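TSSL1 (PDB 4B62) probably binds peptidoglycan through this OmpA-like C-terminal module, tethering the membrane-spanning part of the type VI secretion system to the cell wall. Local coordinates at residues Pro61-Ile66 with Gln105-Leu110. Sequence-based numbering, arbitrary orientation.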
# COMPACT_ATOMS: atom_id res chain seq x y z
N PRO A 61 -7.64 -5.78 -9.28
CA PRO A 61 -6.71 -5.78 -10.41
C PRO A 61 -5.51 -4.83 -10.22
O PRO A 61 -4.44 -5.09 -10.75
CB PRO A 61 -7.58 -5.38 -11.58
CG PRO A 61 -8.94 -5.88 -11.22
CD PRO A 61 -9.04 -5.61 -9.74
N LEU A 62 -5.69 -3.74 -9.47
CA LEU A 62 -4.57 -2.84 -9.19
C LEU A 62 -3.47 -3.59 -8.43
O LEU A 62 -2.28 -3.52 -8.79
CB LEU A 62 -5.03 -1.61 -8.41
CG LEU A 62 -3.93 -0.67 -7.89
CD1 LEU A 62 -3.05 -0.17 -9.03
CD2 LEU A 62 -4.54 0.51 -7.13
N LEU A 63 -3.85 -4.32 -7.39
CA LEU A 63 -2.86 -5.12 -6.65
C LEU A 63 -2.31 -6.25 -7.51
O LEU A 63 -1.16 -6.63 -7.36
CB LEU A 63 -3.43 -5.67 -5.35
CG LEU A 63 -3.54 -4.68 -4.21
CD1 LEU A 63 -3.92 -5.43 -2.95
CD2 LEU A 63 -2.24 -3.92 -3.97
N LEU A 64 -3.13 -6.80 -8.40
CA LEU A 64 -2.62 -7.81 -9.32
C LEU A 64 -1.50 -7.26 -10.21
O LEU A 64 -0.50 -7.94 -10.44
CB LEU A 64 -3.76 -8.39 -10.17
CG LEU A 64 -3.37 -9.54 -11.10
CD1 LEU A 64 -2.76 -10.69 -10.34
CD2 LEU A 64 -4.62 -9.97 -11.84
N ARG A 65 -1.64 -6.03 -10.69
CA ARG A 65 -0.58 -5.41 -11.50
C ARG A 65 0.70 -5.22 -10.69
O ARG A 65 1.81 -5.36 -11.23
CB ARG A 65 -1.05 -4.08 -12.09
CG ARG A 65 -2.17 -4.28 -13.10
CD ARG A 65 -2.49 -3.03 -13.86
NE ARG A 65 -3.18 -2.03 -13.07
CZ ARG A 65 -4.50 -2.00 -12.86
NH1 ARG A 65 -5.28 -2.98 -13.30
NH2 ARG A 65 -5.03 -0.99 -12.18
N ILE A 66 0.54 -4.91 -9.41
CA ILE A 66 1.71 -4.83 -8.56
C ILE A 66 2.34 -6.20 -8.38
O ILE A 66 3.56 -6.34 -8.49
CB ILE A 66 1.39 -4.12 -7.24
CG1 ILE A 66 1.12 -2.65 -7.57
CG2 ILE A 66 2.55 -4.25 -6.25
CD1 ILE A 66 0.35 -1.91 -6.52
N GLN A 105 -1.50 -5.44 6.35
CA GLN A 105 -1.44 -6.89 6.39
C GLN A 105 -2.27 -7.53 5.26
O GLN A 105 -1.86 -8.55 4.70
CB GLN A 105 -1.92 -7.43 7.73
CG GLN A 105 -1.59 -8.90 7.96
CD GLN A 105 -0.10 -9.20 7.95
OE1 GLN A 105 0.66 -8.68 8.77
NE2 GLN A 105 0.34 -10.02 7.01
N GLU A 106 -3.43 -6.96 4.95
CA GLU A 106 -4.24 -7.52 3.87
C GLU A 106 -3.50 -7.42 2.53
O GLU A 106 -3.49 -8.38 1.73
CB GLU A 106 -5.60 -6.85 3.82
CG GLU A 106 -6.55 -7.47 2.79
CD GLU A 106 -7.05 -8.86 3.16
OE1 GLU A 106 -6.87 -9.32 4.31
OE2 GLU A 106 -7.65 -9.52 2.28
N VAL A 107 -2.85 -6.29 2.29
CA VAL A 107 -2.07 -6.13 1.07
C VAL A 107 -0.93 -7.15 1.03
O VAL A 107 -0.72 -7.83 0.03
CB VAL A 107 -1.57 -4.67 0.94
CG1 VAL A 107 -0.56 -4.51 -0.20
CG2 VAL A 107 -2.74 -3.74 0.69
N ALA A 108 -0.20 -7.28 2.13
CA ALA A 108 0.88 -8.27 2.19
C ALA A 108 0.36 -9.69 1.95
O ALA A 108 0.97 -10.47 1.22
CB ALA A 108 1.62 -8.18 3.52
N ASP A 109 -0.77 -10.01 2.57
CA ASP A 109 -1.34 -11.36 2.46
C ASP A 109 -1.75 -11.65 1.01
O ASP A 109 -1.47 -12.72 0.48
CB ASP A 109 -2.57 -11.51 3.37
CG ASP A 109 -2.22 -11.62 4.84
OD1 ASP A 109 -1.03 -11.73 5.20
OD2 ASP A 109 -3.17 -11.59 5.65
N LEU A 110 -2.41 -10.69 0.38
CA LEU A 110 -2.88 -10.88 -0.99
C LEU A 110 -1.71 -11.02 -1.97
O LEU A 110 -1.72 -11.89 -2.86
CB LEU A 110 -3.79 -9.72 -1.41
CG LEU A 110 -5.16 -9.70 -0.74
CD1 LEU A 110 -5.83 -8.35 -0.96
CD2 LEU A 110 -6.03 -10.83 -1.28
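Q105 NE2 donates to D109 OD1 at 2.8 Å, one helical turn along, on the flank of 105-110 turned from L63, whose contacts with V107 and L110 join the two helices. The N-H···O angle is 157°, and the acceptor lies close to the plane of the Q105 amide. OD1, however, is met from above the carboxylate, 42° out of its plane. No hydrogen bond links the segments; their contact is wholly apolar. L63 does the reaching: chi1 of -76° sets CG anti to the carbonyl carbon and beside the backbone N, on a CB that points toward 105-110. From there L63 CD1 meets L110 CD1 at 4.0 Å and V107 CG2 at 4.2 Å, while L63 CD2 rests on V107 CG1, also at 4.2 Å. Both methyls of V107 are thus used, and L63 crosses V107 and L110 at about a right angle. The 7.8 Å between L63 CA and V107 CA and the 118 Å² buried fit a light contact between neighbouring helices. L62 and I66 lie on I42 of strand 37-43, and V107 and A108 on V79 of strand 77-82, placing both helices on one face of the mixed sheet, the two-layer alpha/beta arrangement of OmpA C-terminal-like domains.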